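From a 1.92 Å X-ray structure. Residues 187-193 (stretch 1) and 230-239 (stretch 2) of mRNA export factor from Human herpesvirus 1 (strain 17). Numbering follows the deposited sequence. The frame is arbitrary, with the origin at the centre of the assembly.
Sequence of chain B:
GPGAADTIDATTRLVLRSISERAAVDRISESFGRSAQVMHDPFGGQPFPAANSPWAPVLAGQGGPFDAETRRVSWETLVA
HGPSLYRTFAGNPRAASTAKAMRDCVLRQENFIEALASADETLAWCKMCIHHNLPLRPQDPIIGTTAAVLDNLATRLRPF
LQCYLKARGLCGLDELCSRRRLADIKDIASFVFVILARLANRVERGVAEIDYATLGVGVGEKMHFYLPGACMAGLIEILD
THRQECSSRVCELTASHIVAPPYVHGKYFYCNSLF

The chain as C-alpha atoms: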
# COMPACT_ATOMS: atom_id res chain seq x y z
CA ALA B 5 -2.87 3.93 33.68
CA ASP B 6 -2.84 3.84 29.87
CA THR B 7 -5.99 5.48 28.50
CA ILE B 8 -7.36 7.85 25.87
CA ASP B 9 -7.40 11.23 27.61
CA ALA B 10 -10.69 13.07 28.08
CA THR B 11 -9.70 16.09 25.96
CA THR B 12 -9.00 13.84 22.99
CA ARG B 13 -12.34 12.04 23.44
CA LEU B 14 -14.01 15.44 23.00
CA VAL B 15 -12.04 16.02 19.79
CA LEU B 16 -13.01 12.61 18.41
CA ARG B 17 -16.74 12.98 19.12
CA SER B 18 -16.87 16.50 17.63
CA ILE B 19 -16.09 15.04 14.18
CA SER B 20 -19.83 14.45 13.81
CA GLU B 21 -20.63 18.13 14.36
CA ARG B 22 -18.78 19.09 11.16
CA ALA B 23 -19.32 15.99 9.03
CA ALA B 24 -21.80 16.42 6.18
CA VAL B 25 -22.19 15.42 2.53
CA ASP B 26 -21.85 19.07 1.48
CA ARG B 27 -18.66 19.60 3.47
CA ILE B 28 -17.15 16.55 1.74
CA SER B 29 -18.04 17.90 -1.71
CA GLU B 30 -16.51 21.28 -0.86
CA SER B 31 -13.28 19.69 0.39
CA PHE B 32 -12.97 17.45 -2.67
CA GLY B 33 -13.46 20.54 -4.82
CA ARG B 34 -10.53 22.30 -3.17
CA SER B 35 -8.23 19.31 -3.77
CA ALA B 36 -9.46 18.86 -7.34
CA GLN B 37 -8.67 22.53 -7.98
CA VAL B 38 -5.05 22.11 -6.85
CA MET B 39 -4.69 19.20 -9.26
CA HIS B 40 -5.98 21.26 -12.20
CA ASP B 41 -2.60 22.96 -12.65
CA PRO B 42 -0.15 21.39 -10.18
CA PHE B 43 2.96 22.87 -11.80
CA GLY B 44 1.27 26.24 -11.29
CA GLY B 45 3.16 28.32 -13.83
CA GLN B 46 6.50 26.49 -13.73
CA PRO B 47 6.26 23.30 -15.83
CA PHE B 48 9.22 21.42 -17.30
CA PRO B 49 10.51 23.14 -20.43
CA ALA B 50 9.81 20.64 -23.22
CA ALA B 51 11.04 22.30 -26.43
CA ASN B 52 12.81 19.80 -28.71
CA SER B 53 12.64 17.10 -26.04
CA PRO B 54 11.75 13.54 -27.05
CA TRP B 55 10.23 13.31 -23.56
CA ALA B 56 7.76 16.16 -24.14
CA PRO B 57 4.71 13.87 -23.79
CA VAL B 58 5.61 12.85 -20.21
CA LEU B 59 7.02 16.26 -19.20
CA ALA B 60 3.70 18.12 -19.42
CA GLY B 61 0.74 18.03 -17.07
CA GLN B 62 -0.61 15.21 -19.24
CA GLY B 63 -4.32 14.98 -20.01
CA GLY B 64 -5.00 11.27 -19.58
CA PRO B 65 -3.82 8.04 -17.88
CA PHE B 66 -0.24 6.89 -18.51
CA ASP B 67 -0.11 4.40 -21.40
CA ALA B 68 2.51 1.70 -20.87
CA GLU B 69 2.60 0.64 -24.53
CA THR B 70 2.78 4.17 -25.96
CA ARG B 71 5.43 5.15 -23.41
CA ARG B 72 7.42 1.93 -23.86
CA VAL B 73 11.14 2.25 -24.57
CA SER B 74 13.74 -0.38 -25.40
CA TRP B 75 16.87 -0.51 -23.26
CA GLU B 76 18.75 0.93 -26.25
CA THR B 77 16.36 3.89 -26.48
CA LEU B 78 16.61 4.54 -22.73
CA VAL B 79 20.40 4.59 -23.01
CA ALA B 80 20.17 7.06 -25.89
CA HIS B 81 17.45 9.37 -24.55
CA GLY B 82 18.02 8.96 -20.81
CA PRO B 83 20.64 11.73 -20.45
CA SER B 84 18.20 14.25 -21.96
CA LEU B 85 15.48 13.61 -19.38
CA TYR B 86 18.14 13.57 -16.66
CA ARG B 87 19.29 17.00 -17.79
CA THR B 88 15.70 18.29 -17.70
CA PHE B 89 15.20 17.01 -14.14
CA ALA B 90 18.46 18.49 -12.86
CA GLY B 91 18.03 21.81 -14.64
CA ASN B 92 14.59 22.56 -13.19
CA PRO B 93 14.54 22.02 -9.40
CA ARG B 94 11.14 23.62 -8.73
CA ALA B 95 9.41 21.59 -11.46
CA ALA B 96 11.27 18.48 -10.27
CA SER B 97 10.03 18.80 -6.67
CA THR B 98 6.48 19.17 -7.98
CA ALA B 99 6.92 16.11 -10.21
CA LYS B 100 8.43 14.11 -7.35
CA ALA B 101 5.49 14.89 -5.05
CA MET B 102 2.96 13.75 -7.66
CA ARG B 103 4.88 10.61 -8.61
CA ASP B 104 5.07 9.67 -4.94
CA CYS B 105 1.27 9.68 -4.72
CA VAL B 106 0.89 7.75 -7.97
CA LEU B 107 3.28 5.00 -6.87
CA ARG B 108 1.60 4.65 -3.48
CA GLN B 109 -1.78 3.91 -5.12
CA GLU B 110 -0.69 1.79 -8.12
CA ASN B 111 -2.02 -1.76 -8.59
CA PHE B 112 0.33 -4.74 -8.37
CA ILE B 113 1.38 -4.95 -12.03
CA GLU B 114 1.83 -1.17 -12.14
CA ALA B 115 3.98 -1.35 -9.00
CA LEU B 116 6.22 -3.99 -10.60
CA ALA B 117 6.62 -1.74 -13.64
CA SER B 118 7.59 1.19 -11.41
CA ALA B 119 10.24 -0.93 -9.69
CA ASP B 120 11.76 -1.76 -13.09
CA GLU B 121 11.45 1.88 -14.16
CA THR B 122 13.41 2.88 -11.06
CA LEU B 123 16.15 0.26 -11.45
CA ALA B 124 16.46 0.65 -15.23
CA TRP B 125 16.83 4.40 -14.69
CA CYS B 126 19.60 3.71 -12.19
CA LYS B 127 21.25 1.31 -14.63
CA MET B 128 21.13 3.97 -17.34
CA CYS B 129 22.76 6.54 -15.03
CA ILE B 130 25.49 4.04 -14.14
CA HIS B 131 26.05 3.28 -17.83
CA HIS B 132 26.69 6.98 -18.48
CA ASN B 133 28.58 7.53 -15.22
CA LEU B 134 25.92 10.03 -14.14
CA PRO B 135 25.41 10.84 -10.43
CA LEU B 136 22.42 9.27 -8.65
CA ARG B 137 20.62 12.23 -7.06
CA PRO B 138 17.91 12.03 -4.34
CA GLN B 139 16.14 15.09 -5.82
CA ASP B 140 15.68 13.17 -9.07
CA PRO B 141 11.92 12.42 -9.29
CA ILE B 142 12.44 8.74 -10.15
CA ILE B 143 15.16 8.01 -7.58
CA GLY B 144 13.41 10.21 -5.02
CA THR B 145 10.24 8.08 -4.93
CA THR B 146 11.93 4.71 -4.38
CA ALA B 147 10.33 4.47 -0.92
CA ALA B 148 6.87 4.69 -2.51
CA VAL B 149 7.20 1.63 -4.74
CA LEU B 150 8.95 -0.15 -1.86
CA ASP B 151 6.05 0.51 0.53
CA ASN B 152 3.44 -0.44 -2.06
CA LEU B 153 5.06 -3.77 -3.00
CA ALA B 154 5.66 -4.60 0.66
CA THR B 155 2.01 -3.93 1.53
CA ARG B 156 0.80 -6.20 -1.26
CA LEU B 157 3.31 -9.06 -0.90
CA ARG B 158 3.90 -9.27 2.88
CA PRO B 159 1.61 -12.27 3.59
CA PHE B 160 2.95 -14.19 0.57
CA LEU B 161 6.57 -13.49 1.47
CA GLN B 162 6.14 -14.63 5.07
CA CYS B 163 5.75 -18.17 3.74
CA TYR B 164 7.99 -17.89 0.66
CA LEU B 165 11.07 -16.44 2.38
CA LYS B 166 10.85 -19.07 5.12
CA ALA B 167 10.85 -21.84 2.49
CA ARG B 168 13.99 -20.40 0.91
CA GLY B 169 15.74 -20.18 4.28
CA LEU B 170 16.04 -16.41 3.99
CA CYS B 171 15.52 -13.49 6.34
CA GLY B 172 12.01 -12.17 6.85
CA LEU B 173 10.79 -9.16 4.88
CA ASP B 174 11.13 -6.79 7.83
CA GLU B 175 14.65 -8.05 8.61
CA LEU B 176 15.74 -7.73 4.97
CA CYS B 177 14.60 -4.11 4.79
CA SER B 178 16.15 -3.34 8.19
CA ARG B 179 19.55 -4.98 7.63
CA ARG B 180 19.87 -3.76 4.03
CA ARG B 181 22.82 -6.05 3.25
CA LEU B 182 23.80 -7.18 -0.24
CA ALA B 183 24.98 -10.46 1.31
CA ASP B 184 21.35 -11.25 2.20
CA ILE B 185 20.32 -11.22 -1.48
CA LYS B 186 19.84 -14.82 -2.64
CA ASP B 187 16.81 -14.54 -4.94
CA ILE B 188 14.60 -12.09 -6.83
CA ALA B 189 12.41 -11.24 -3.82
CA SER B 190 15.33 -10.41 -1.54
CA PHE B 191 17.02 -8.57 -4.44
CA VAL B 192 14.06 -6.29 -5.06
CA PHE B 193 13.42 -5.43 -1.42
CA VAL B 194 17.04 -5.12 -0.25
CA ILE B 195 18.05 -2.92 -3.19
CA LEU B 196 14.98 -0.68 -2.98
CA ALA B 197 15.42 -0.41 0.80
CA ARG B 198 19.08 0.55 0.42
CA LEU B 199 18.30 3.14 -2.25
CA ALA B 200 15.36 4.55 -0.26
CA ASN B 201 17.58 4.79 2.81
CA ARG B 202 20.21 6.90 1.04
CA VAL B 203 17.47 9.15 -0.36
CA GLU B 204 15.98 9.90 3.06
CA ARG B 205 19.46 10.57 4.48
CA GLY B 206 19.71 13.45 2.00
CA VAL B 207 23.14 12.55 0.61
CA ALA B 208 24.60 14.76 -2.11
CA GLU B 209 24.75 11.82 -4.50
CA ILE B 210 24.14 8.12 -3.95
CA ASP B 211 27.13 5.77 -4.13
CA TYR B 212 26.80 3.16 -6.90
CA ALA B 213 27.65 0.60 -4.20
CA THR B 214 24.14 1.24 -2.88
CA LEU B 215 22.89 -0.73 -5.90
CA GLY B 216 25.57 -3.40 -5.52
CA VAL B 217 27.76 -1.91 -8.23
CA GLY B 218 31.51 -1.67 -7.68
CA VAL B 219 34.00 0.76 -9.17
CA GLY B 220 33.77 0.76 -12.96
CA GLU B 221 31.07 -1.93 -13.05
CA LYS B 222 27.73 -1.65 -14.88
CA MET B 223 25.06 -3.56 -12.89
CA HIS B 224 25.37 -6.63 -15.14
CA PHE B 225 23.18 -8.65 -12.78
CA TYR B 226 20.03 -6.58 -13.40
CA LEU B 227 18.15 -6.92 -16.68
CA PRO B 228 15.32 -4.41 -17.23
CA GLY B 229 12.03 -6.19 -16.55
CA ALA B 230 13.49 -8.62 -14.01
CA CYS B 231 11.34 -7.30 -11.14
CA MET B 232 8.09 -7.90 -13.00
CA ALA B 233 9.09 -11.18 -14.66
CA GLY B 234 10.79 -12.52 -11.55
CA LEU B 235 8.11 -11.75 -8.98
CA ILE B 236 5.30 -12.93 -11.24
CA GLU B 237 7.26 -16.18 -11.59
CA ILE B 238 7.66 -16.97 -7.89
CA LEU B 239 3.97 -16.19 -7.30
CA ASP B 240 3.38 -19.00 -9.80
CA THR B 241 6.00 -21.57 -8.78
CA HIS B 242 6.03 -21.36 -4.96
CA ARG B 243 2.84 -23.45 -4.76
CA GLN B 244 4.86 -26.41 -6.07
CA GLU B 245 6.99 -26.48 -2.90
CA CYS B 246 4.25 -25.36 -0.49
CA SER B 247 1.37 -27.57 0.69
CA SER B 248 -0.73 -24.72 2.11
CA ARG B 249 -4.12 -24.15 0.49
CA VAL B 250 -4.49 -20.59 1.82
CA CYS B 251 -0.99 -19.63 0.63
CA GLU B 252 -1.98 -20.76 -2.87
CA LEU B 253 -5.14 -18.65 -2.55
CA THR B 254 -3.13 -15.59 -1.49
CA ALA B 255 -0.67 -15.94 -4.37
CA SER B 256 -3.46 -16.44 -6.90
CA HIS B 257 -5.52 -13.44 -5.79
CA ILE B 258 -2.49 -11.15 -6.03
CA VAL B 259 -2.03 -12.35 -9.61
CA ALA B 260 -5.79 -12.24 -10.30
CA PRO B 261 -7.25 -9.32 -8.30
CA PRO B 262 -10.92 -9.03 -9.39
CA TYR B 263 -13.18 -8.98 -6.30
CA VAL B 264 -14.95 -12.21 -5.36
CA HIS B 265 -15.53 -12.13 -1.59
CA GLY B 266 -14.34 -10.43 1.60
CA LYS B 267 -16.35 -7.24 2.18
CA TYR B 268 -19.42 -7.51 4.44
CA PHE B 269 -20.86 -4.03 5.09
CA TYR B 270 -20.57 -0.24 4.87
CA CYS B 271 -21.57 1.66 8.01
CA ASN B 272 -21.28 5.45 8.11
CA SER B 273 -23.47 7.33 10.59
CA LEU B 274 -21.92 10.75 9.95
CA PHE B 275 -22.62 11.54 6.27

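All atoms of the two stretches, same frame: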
# COMPACT_ATOMS: atom_id res chain seq x y z
N ASP B 187 17.88 -14.28 -3.98
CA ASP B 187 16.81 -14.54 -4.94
C ASP B 187 16.20 -13.23 -5.40
O ASP B 187 16.63 -12.16 -4.97
CB ASP B 187 15.74 -15.45 -4.33
CG ASP B 187 14.71 -14.67 -3.52
OD1 ASP B 187 15.11 -13.92 -2.61
OD2 ASP B 187 13.51 -14.79 -3.82
N ILE B 188 15.19 -13.30 -6.26
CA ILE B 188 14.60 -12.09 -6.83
C ILE B 188 13.86 -11.28 -5.76
O ILE B 188 13.91 -10.04 -5.77
CB ILE B 188 13.66 -12.43 -8.01
CG1 ILE B 188 13.09 -11.15 -8.64
CG2 ILE B 188 12.52 -13.35 -7.56
CD1 ILE B 188 14.14 -10.25 -9.25
N ALA B 189 13.17 -11.95 -4.85
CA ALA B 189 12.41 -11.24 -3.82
C ALA B 189 13.34 -10.44 -2.93
O ALA B 189 13.12 -9.25 -2.70
CB ALA B 189 11.58 -12.21 -3.00
N SER B 190 14.39 -11.09 -2.42
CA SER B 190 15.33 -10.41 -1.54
C SER B 190 16.11 -9.34 -2.32
O SER B 190 16.47 -8.31 -1.76
CB SER B 190 16.29 -11.41 -0.89
OG SER B 190 16.93 -12.24 -1.84
N PHE B 191 16.36 -9.58 -3.60
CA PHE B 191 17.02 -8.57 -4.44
C PHE B 191 16.19 -7.30 -4.49
O PHE B 191 16.68 -6.20 -4.20
CB PHE B 191 17.26 -9.09 -5.86
CG PHE B 191 17.73 -8.02 -6.81
CD1 PHE B 191 19.06 -7.63 -6.83
CD2 PHE B 191 16.84 -7.39 -7.66
CE1 PHE B 191 19.50 -6.64 -7.69
CE2 PHE B 191 17.28 -6.39 -8.53
CZ PHE B 191 18.60 -6.02 -8.54
N VAL B 192 14.93 -7.44 -4.89
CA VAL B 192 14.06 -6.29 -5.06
C VAL B 192 13.94 -5.49 -3.76
O VAL B 192 14.06 -4.27 -3.76
CB VAL B 192 12.67 -6.73 -5.57
CG1 VAL B 192 11.67 -5.57 -5.53
CG2 VAL B 192 12.77 -7.27 -6.99
N PHE B 193 13.71 -6.16 -2.65
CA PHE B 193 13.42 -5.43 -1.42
C PHE B 193 14.68 -4.88 -0.76
O PHE B 193 14.66 -3.77 -0.23
CB PHE B 193 12.62 -6.32 -0.47
CG PHE B 193 11.17 -6.39 -0.83
CD1 PHE B 193 10.30 -5.38 -0.44
CD2 PHE B 193 10.67 -7.42 -1.62
CE1 PHE B 193 8.96 -5.42 -0.79
CE2 PHE B 193 9.34 -7.46 -1.98
CZ PHE B 193 8.48 -6.46 -1.56
N ALA B 230 13.25 -7.48 -14.89
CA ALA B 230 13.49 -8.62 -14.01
C ALA B 230 12.59 -8.61 -12.78
O ALA B 230 12.26 -9.67 -12.25
CB ALA B 230 14.95 -8.66 -13.58
N CYS B 231 12.20 -7.42 -12.32
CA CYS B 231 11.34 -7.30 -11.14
C CYS B 231 9.96 -7.86 -11.45
O CYS B 231 9.42 -8.67 -10.68
CB CYS B 231 11.21 -5.84 -10.69
SG CYS B 231 12.74 -5.10 -10.07
N MET B 232 9.39 -7.43 -12.57
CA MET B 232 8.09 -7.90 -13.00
C MET B 232 8.10 -9.39 -13.36
O MET B 232 7.27 -10.16 -12.88
CB MET B 232 7.61 -7.08 -14.19
CG MET B 232 6.25 -7.49 -14.72
SD MET B 232 5.71 -6.47 -16.10
CE MET B 232 5.40 -4.91 -15.27
N ALA B 233 9.04 -9.79 -14.22
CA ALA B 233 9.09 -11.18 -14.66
C ALA B 233 9.39 -12.11 -13.49
O ALA B 233 8.78 -13.17 -13.35
CB ALA B 233 10.14 -11.35 -15.75
N GLY B 234 10.32 -11.69 -12.64
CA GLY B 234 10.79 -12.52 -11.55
C GLY B 234 9.76 -12.73 -10.45
O GLY B 234 9.60 -13.84 -9.96
N LEU B 235 9.06 -11.66 -10.07
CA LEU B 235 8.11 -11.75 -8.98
C LEU B 235 6.81 -12.41 -9.43
O LEU B 235 6.19 -13.14 -8.67
CB LEU B 235 7.83 -10.36 -8.40
CG LEU B 235 9.00 -9.76 -7.61
CD1 LEU B 235 8.67 -8.35 -7.15
CD2 LEU B 235 9.36 -10.63 -6.40
N ILE B 236 6.42 -12.19 -10.68
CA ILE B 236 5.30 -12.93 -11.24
C ILE B 236 5.62 -14.42 -11.24
O ILE B 236 4.73 -15.25 -11.01
CB ILE B 236 4.95 -12.44 -12.66
CG1 ILE B 236 4.34 -11.04 -12.59
CG2 ILE B 236 3.97 -13.40 -13.34
CD1 ILE B 236 4.14 -10.39 -13.95
N GLU B 237 6.87 -14.77 -11.50
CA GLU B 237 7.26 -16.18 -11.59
C GLU B 237 7.13 -16.89 -10.25
O GLU B 237 6.59 -17.99 -10.18
CB GLU B 237 8.69 -16.33 -12.12
CG GLU B 237 9.13 -17.79 -12.23
CD GLU B 237 10.43 -17.97 -12.99
OE1 GLU B 237 11.31 -17.09 -12.90
OE2 GLU B 237 10.57 -19.00 -13.69
N ILE B 238 7.64 -16.28 -9.18
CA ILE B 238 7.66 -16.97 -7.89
C ILE B 238 6.24 -17.06 -7.32
O ILE B 238 5.93 -17.99 -6.58
CB ILE B 238 8.62 -16.29 -6.89
CG1 ILE B 238 8.17 -14.87 -6.54
CG2 ILE B 238 10.03 -16.28 -7.45
CD1 ILE B 238 8.95 -14.27 -5.38
N LEU B 239 5.38 -16.12 -7.68
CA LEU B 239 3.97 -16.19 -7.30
C LEU B 239 3.33 -17.41 -7.95
O LEU B 239 2.37 -17.99 -7.42
CB LEU B 239 3.23 -14.91 -7.68
CG LEU B 239 3.45 -13.71 -6.75
CD1 LEU B 239 2.99 -12.41 -7.38
CD2 LEU B 239 2.72 -13.93 -5.43

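Two helices pack here, 188-193 and 230-239. Their N-to-C directions differ by 138°, so they run closer to antiparallel than to parallel. The axes come within 9.8 Å. No hydrogen bond crosses between the stretches. The contact is one of apolar side chains and backbone, and it buries 347 Å² in total.

Ile 188 is the centre of it. Its CA-to-CB bond points toward the second helix, and its side chain fits as a knob among Ala 230, Gly 234, Leu 235 and Ile 238. Chi1 is t and chi2 is p. In this conformation the two branches go different ways. Ile 188 CD1 runs back toward the start of the second helix and lies 3.6 Å from Ala 230 O. CG2 lies further along. Ile 188 CG2 is 3.8 Å from Gly 234 O. Ile 188 CG2 is also 3.8 Å from Ile 238 CG2. The side chain thus spans about two turns of the partner helix.

Gly 234 makes room for this knob. The CA atoms of Ile 188 and Gly 234 are 6.1 Å apart, the shortest CA spacing in the register. A CB on Gly 234 would point toward the first helix and would stand 2.6 Å from Ile 188 CG1, which is a clash. With no side chain there, Ile 188 can lie against the backbone itself. The oxygens it touches are already used within the helix: Ala 230 O accepts from Gly 234 N at 2.8 Å, and Gly 234 O accepts from Ile 238 N at 3.2 Å.

Leu 235 starts out sideways, but the end of its side chain comes nearer. It has chi1 m and chi2 t. Leu 235 CD2 lies 4.0 Å from Ala 189 CA, and Leu 235 CD1 lies 4.2 Å from Val 192 CG2. Leu 235 CD2 also lies 4.4 Å from Ala 189 CB, so it touches both the backbone and the side chain of the alanine.

Ile 238 points toward the first helix with chi1 p and chi2 t. Ile 238 CD1 lies against both Ile 188 CG2, at 4.3 Å, and Ala 189 CB, at 4.1 Å.

Val 192 lies one turn after Ile 188 and also points toward the partner. With chi1 t, Val 192 CG2 faces Cys 231 SG at 3.8 Å. Cys 231 leaves its backbone sideways, and chi1 m places the sulfur within reach of the valine.

Asp 187 caps the first helix at its N-cap position. With chi1 p, its carboxylate turns back to the free amides of the first turn. Asp 187 OD1 accepts from Ser 190 N at 2.9 Å, with a good angle of 163°. Asp 187 OD2 accepts from Ala 189 N at 3.0 Å, a weak bond at 149°. Ser 190 has chi1 p, which brings Ser 190 OG to Asp 187 OD1 as a donor at 2.6 Å. This polar cluster lies next to the apolar contact and takes no direct part in it.

Met 232 points away from the first helix, and Ile 236 and Leu 239 are out of its reach.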